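Local coordinates for DNA helicase RecQ (Deinococcus radiodurans, PDB 2RHF), which probably couples ATP hydrolysis to the unwinding of duplex DNA in the 3'-5' direction, this chain being its third, C-terminal regulatory HRDC domain, at residues E13-R16 against E17-E21; S25-V28 against V29-A33; E57-I60 against E61-E65. All coordinates share one frame; numbering follows the deposited sequence.

Contact 1: residues E13-R16 against E17-E21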
# COMPACT_ATOMS: atom_id res chain seq x y z
N GLU A 13 -0.90 -0.66 8.83
CA GLU A 13 -2.05 -1.42 9.32
C GLU A 13 -2.54 -2.39 8.26
O GLU A 13 -2.84 -3.55 8.55
CB GLU A 13 -3.17 -0.46 9.75
CG GLU A 13 -2.80 0.28 11.04
CD GLU A 13 -3.67 1.49 11.36
OE1 GLU A 13 -4.46 1.95 10.50
OE2 GLU A 13 -3.55 2.01 12.49
N LEU A 14 -2.61 -1.93 7.01
CA LEU A 14 -2.98 -2.81 5.91
C LEU A 14 -1.97 -3.95 5.78
O LEU A 14 -2.34 -5.13 5.64
CB LEU A 14 -3.06 -2.04 4.60
CG LEU A 14 -3.23 -2.93 3.37
CD1 LEU A 14 -4.53 -3.74 3.41
CD2 LEU A 14 -3.17 -2.11 2.12
N ARG A 15 -0.69 -3.61 5.82
CA ARG A 15 0.35 -4.63 5.67
C ARG A 15 0.20 -5.72 6.75
O ARG A 15 0.32 -6.91 6.44
CB ARG A 15 1.73 -3.98 5.68
CG ARG A 15 2.87 -4.98 5.44
CD ARG A 15 4.17 -4.28 5.12
NE ARG A 15 4.65 -3.48 6.24
CZ ARG A 15 5.75 -2.73 6.20
NH1 ARG A 15 6.50 -2.69 5.10
NH2 ARG A 15 6.11 -2.04 7.26
N ARG A 16 -0.12 -5.33 7.98
CA ARG A 16 -0.35 -6.32 9.05
C ARG A 16 -1.55 -7.22 8.76
O ARG A 16 -1.50 -8.42 9.04
CB ARG A 16 -0.48 -5.65 10.41
CG ARG A 16 0.80 -5.03 10.91
CD ARG A 16 0.57 -4.22 12.18
NE ARG A 16 1.65 -3.24 12.37
CZ ARG A 16 1.47 -1.93 12.56
NH1 ARG A 16 0.24 -1.41 12.63
NH2 ARG A 16 2.53 -1.15 12.71
N GLU A 17 -2.62 -6.66 8.19
CA GLU A 17 -3.77 -7.48 7.78
C GLU A 17 -3.36 -8.49 6.72
O GLU A 17 -3.73 -9.67 6.79
CB GLU A 17 -4.90 -6.61 7.24
CG GLU A 17 -5.49 -5.67 8.26
CD GLU A 17 -6.54 -4.72 7.70
OE1 GLU A 17 -6.75 -4.67 6.47
OE2 GLU A 17 -7.18 -4.03 8.53
N LEU A 18 -2.62 -8.02 5.72
CA LEU A 18 -2.19 -8.89 4.63
C LEU A 18 -1.24 -9.98 5.12
O LEU A 18 -1.31 -11.12 4.66
CB LEU A 18 -1.56 -8.06 3.52
CG LEU A 18 -2.50 -7.06 2.84
CD1 LEU A 18 -1.72 -6.18 1.89
CD2 LEU A 18 -3.67 -7.74 2.12
N MSE A 19 -0.37 -9.64 6.06
CA MSE A 19 0.51 -10.64 6.69
C MSE A 19 -0.31 -11.75 7.35
O MSE A 19 -0.02 -12.94 7.19
CB MSE A 19 1.37 -9.97 7.75
CG MSE A 19 2.48 -9.07 7.22
SE MSE A 19 3.24 -8.00 8.63
CE MSE A 19 3.94 -9.43 9.76
N LYS A 20 -1.34 -11.36 8.09
CA LYS A 20 -2.19 -12.32 8.80
C LYS A 20 -2.92 -13.22 7.79
O LYS A 20 -3.01 -14.45 7.99
CB LYS A 20 -3.19 -11.58 9.71
CG LYS A 20 -4.13 -12.48 10.52
CD LYS A 20 -5.20 -11.65 11.25
CE LYS A 20 -6.30 -12.54 11.84
NZ LYS A 20 -7.54 -11.78 12.20
N GLU A 21 -3.40 -12.63 6.70
CA GLU A 21 -4.18 -13.35 5.69
C GLU A 21 -3.35 -14.32 4.87
O GLU A 21 -3.82 -15.41 4.51
CB GLU A 21 -4.89 -12.36 4.77
CG GLU A 21 -5.99 -11.58 5.47
CD GLU A 21 -6.36 -10.29 4.75
OE1 GLU A 21 -6.08 -10.16 3.55
OE2 GLU A 21 -6.95 -9.40 5.41
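The shortest polar bond between residues 13-16 and 17-21 runs from Met-19 N to Arg-15 O, 2.8 Å long with an N-H...O angle of 158°. Met-19, present as selenomethionine, crowds the same carbonyl with its side chain, since its CG lies 3.2 Å from Arg-15 O. With CG beside the backbone N (chi1 -72°) and the chain extended to SE, SE lies 4.0 Å from Arg-16 CA; only the terminal methyl turns aside. Glu-17 N, Leu-18 N and Lys-20 N bond in the same i to i+4 pattern to the carbonyls of Glu-13, Leu-14 and Arg-16, so both segments are successive turns of one alpha helix, 4-22, the first of the HRDC domain.

On the buried side of these turns Leu-14 and Leu-18 cross obliquely. Leu-14 CG meets Leu-18 CD1 at 3.9 Å, while Leu-14 CD1 reaches Leu-18 CG. With its CG beside the backbone N (chi1 -63°), Leu-18 leans back along the helix and lies over Leu-14 O. The same side chain also packs on Tyr-63 and Arg-66 of helix 57-76 and on Val-29 of helix 26-29. Replacing Leu-18 by alanine is likely to open a gap between Leu-14, Val-29 and Tyr-63 and to leave Leu-14 without its apolar neighbour one turn on.

Glu-17 crosses Leu-14 at about a right angle, its OE1 passing 3.9 Å from Leu-14 CD1, and its extended chain brings OE1 to a salt bridge with Arg-66. That arginine, on helix 57-76, is also paired with Glu-21. Its charge is probably fully matched, while the two carboxylates are only partly neutralised by it, and helix 4-22 is tied to helix 57-76 by charge as well as by packing.

Contact 2: residues S25-V28 against V29-A33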
# COMPACT_ATOMS: atom_id res chain seq x y z
N SER A 25 5.70 -12.49 5.65
CA SER A 25 6.34 -11.43 6.42
C SER A 25 5.97 -10.06 5.86
O SER A 25 5.52 -9.93 4.73
CB SER A 25 7.85 -11.58 6.36
OG SER A 25 8.27 -11.36 5.03
N ALA A 26 6.21 -9.02 6.66
CA ALA A 26 6.03 -7.66 6.17
C ALA A 26 6.80 -7.43 4.89
O ALA A 26 6.26 -6.90 3.91
CB ALA A 26 6.47 -6.66 7.22
N PHE A 27 8.07 -7.83 4.89
CA PHE A 27 8.94 -7.67 3.75
C PHE A 27 8.36 -8.28 2.47
O PHE A 27 8.40 -7.66 1.41
CB PHE A 27 10.32 -8.25 4.06
CG PHE A 27 11.23 -8.25 2.89
CD1 PHE A 27 11.89 -7.08 2.52
CD2 PHE A 27 11.38 -9.38 2.10
CE1 PHE A 27 12.71 -7.05 1.38
CE2 PHE A 27 12.17 -9.35 0.97
CZ PHE A 27 12.84 -8.18 0.61
N VAL A 28 7.82 -9.49 2.57
CA VAL A 28 7.26 -10.18 1.42
C VAL A 28 5.94 -9.54 0.96
O VAL A 28 5.65 -9.54 -0.23
CB VAL A 28 7.10 -11.69 1.72
CG1 VAL A 28 6.24 -12.39 0.68
CG2 VAL A 28 8.48 -12.34 1.78
N VAL A 29 5.17 -8.98 1.88
CA VAL A 29 3.94 -8.26 1.51
C VAL A 29 4.30 -7.01 0.69
O VAL A 29 3.94 -6.91 -0.47
CB VAL A 29 3.05 -7.98 2.74
CG1 VAL A 29 1.88 -7.08 2.36
CG2 VAL A 29 2.54 -9.31 3.30
N PHE A 30 4.99 -6.05 1.30
CA PHE A 30 5.67 -4.98 0.58
C PHE A 30 6.65 -4.29 1.50
O PHE A 30 6.43 -4.19 2.70
CB PHE A 30 4.72 -3.98 -0.15
CG PHE A 30 3.65 -3.35 0.72
CD1 PHE A 30 3.93 -2.24 1.50
CD2 PHE A 30 2.34 -3.82 0.68
CE1 PHE A 30 2.94 -1.63 2.26
CE2 PHE A 30 1.33 -3.21 1.44
CZ PHE A 30 1.64 -2.12 2.23
N THR A 31 7.75 -3.82 0.93
CA THR A 31 8.84 -3.31 1.74
C THR A 31 8.58 -1.89 2.24
O THR A 31 7.66 -1.21 1.76
CB THR A 31 10.14 -3.31 0.96
OG1 THR A 31 10.09 -2.24 0.00
CG2 THR A 31 10.37 -4.65 0.24
N ASN A 32 9.41 -1.42 3.17
CA ASN A 32 9.28 -0.07 3.64
C ASN A 32 9.54 0.97 2.57
O ASN A 32 8.88 2.01 2.55
CB ASN A 32 10.17 0.20 4.84
CG ASN A 32 9.57 -0.28 6.15
OD1 ASN A 32 8.57 -1.01 6.16
ND2 ASN A 32 10.18 0.10 7.25
N ALA A 33 10.47 0.72 1.65
CA ALA A 33 10.68 1.68 0.55
C ALA A 33 9.41 1.78 -0.30
O ALA A 33 9.03 2.87 -0.73
CB ALA A 33 11.87 1.28 -0.31
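Two first torsions set Phe-27 alongside Thr-31. In Phe-27 the ring carbon CG lies opposite the backbone N (chi1 174°), which brings the end of the side chain back beside Thr-31; in Thr-31, chi1 73° places OG1 between N and the carbonyl carbon and leaves CG2 beside the backbone N. The two side chains consequently run side by side and point the same way. The methyl CG2 of Thr-31 sits 3.5 Å from Phe-27 CE1 and 3.7 Å from Phe-27 CD1, meeting the ring obliquely.

Thr-31 OG1 is turned to the backbone N of Thr-34, with which it is hydrogen-bonded, so the residue caps helix 32-41 with its hydroxyl while its methyl packs on Phe-27. Ser-25 plays the same N-cap role one helix earlier, for helix 26-29: its OG accepts from Val-28 N at 3.1 Å, with an N-H...O angle of 159°. Between the two caps stands a single helical turn, 26-29, part of the small all-helical HRDC fold. Val-29 N bonds to Ser-25 O and Phe-30 N to Ala-26 O, both at 3.0 Å. Phe-30 then leaves helical geometry for an extended backbone, which carries the chain into the next helix.

Val-29 folds one branch back over the start of the turn, CG2 lying 3.4 Å from Ser-25 O, and its side chain meets Leu-18 of helix 4-22. From that same helix, Arg-15 NH1 is hydrogen-bonded to Phe-30 O and to Asn-32 OD1, bracketing the extended residues that link the two capped helices.

Contact 3: residues E57-I60 against E61-E65. With PO4 (phosphate ion), chain B.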
# COMPACT_ATOMS: atom_id res chain seq x y z
N GLU A 57 3.76 -6.11 -10.45
CA GLU A 57 2.46 -6.57 -10.92
C GLU A 57 1.79 -7.62 -10.04
O GLU A 57 0.56 -7.59 -9.87
CB GLU A 57 2.53 -7.06 -12.36
CG GLU A 57 1.18 -7.48 -12.93
CD GLU A 57 0.17 -6.33 -13.04
OE1 GLU A 57 0.55 -5.15 -12.85
OE2 GLU A 57 -1.01 -6.61 -13.32
N LYS A 58 2.57 -8.54 -9.48
CA LYS A 58 1.99 -9.57 -8.64
C LYS A 58 1.24 -8.94 -7.46
O LYS A 58 0.12 -9.33 -7.13
CB LYS A 58 3.07 -10.54 -8.17
CG LYS A 58 2.54 -11.76 -7.45
CD LYS A 58 3.66 -12.70 -7.04
CE LYS A 58 3.11 -13.98 -6.45
NZ LYS A 58 4.21 -14.94 -6.18
N ARG A 59 1.88 -7.97 -6.82
CA ARG A 59 1.31 -7.32 -5.66
C ARG A 59 0.20 -6.33 -6.04
O ARG A 59 -0.73 -6.12 -5.28
CB ARG A 59 2.40 -6.66 -4.84
CG ARG A 59 3.23 -7.70 -4.08
CD ARG A 59 4.55 -7.17 -3.56
NE ARG A 59 5.29 -8.24 -2.88
CZ ARG A 59 5.94 -9.23 -3.51
NH1 ARG A 59 5.97 -9.29 -4.84
NH2 ARG A 59 6.56 -10.17 -2.80
N ILE A 60 0.29 -5.72 -7.23
CA ILE A 60 -0.83 -4.91 -7.70
C ILE A 60 -2.08 -5.77 -7.85
O ILE A 60 -3.17 -5.39 -7.42
CB ILE A 60 -0.48 -4.16 -8.99
CG1 ILE A 60 0.57 -3.09 -8.68
CG2 ILE A 60 -1.73 -3.54 -9.63
CD1 ILE A 60 1.21 -2.48 -9.88
N GLU A 61 -1.91 -6.95 -8.44
CA GLU A 61 -3.05 -7.85 -8.60
C GLU A 61 -3.61 -8.34 -7.28
O GLU A 61 -4.82 -8.34 -7.07
CB GLU A 61 -2.68 -9.00 -9.52
CG GLU A 61 -2.43 -8.55 -10.94
CD GLU A 61 -2.10 -9.67 -11.89
OE1 GLU A 61 -2.33 -10.85 -11.53
OE2 GLU A 61 -1.62 -9.38 -13.00
N ALA A 62 -2.72 -8.73 -6.36
CA ALA A 62 -3.14 -9.30 -5.10
C ALA A 62 -3.68 -8.25 -4.13
O ALA A 62 -4.66 -8.50 -3.43
CB ALA A 62 -1.99 -10.06 -4.46
N TYR A 63 -3.01 -7.09 -4.07
CA TYR A 63 -3.22 -6.12 -2.99
C TYR A 63 -3.66 -4.76 -3.47
O TYR A 63 -3.93 -3.89 -2.64
CB TYR A 63 -1.93 -5.91 -2.17
CG TYR A 63 -1.24 -7.16 -1.68
CD1 TYR A 63 0.15 -7.23 -1.67
CD2 TYR A 63 -1.95 -8.26 -1.20
CE1 TYR A 63 0.81 -8.36 -1.21
CE2 TYR A 63 -1.31 -9.39 -0.75
CZ TYR A 63 0.07 -9.44 -0.75
OH TYR A 63 0.69 -10.58 -0.30
N GLY A 64 -3.68 -4.53 -4.77
CA GLY A 64 -3.84 -3.17 -5.30
C GLY A 64 -5.11 -2.48 -4.84
O GLY A 64 -5.08 -1.33 -4.42
N GLU A 65 -6.23 -3.17 -4.94
CA GLU A 65 -7.49 -2.56 -4.52
C GLU A 65 -7.48 -2.23 -3.03
O GLU A 65 -7.94 -1.17 -2.63
CB GLU A 65 -8.68 -3.44 -4.89
CG GLU A 65 -8.96 -3.51 -6.42
CD GLU A 65 -9.20 -2.14 -7.10
OE1 GLU A 65 -9.56 -1.15 -6.41
OE2 GLU A 65 -9.03 -2.06 -8.34
P PO4 B . 7.90 -12.54 -5.66
O1 PO4 B . 7.52 -12.55 -4.20
O2 PO4 B . 9.40 -12.75 -5.81
O3 PO4 B . 7.21 -13.66 -6.43
O4 PO4 B . 7.49 -11.24 -6.32
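Arg-59 and Tyr-63, one turn apart at the start of helix 57-76, lie side by side and point the same way, but their flat ends are turned sharply, the guanidinium and ring planes standing 77° apart. It is the aliphatic part of the arginine that does the touching: CG of Arg-59 is 3.8 Å from Tyr-63 CE1. Ala-62 CB is set 3.7 Å above one face of the Tyr-63 ring, offset toward its rim, and the ring also packs on Leu-18 and Thr-22 of helix 4-22 and on Tyr-24. Beneath these side chains, N of Glu-61, Ala-62, Tyr-63 and Gly-64 bond to O of Glu-57, Lys-58, Arg-59 and Ile-60, making the first turns of the last alpha helix of the HRDC domain.

Beyond the tyrosine the extended arginine chain presents the edge of its guanidinium to a phosphate ion, probably acquired from the crystallisation liquor. NH1 of Arg-59 reaches phosphate O4 and NH2 of Arg-59 reaches phosphate O1, each at 2.9 Å in a nearly straight bond. Lys-58, fully extended, adds a longer bond of 3.3 Å from NZ to phosphate O3. NH2 of Arg-59 also donates to Val-28 O, and NE makes a weak bond to Val-29 O, which probably helps hold the plane that meets the anion.

Glu-57 and Glu-61 meet elsewhere on the helix surface. A bend in Glu-57 (chi2 64°) brings its carboxylate up to that of the extended Glu-61, the two nearly perpendicular (79°). OE2 of Glu-57 lies 2.9 Å from OE2 of Glu-61, both acceptors.

So close a pair of carboxylates would probably bind a proton more readily than either acid alone, whereas Lys-58 and an Arg-59 braced by backbone carbonyls form a positive site complementary to an anion such as phosphate.

The three contacts follow one another along the chain, all within the single HRDC domain: contact 1 on helix 4-22, contact 2 spanning the short helix 26-29 and the start of helix 32-41, and contact 3 on helix 57-76. Centres of contacts 1 and 2 are about 10 Å apart, those of 2 and 3 about 13 Å, and those of 1 and 3 about 14 Å. Each touches the other two. Contact 2 receives one arginine from each of the others, Arg-15 from contact 1 and Arg-59 from contact 3, while contacts 1 and 3 meet through apolar packing. Residues distant in sequence thereby close into one compact unit, with the first and last helices in direct contact.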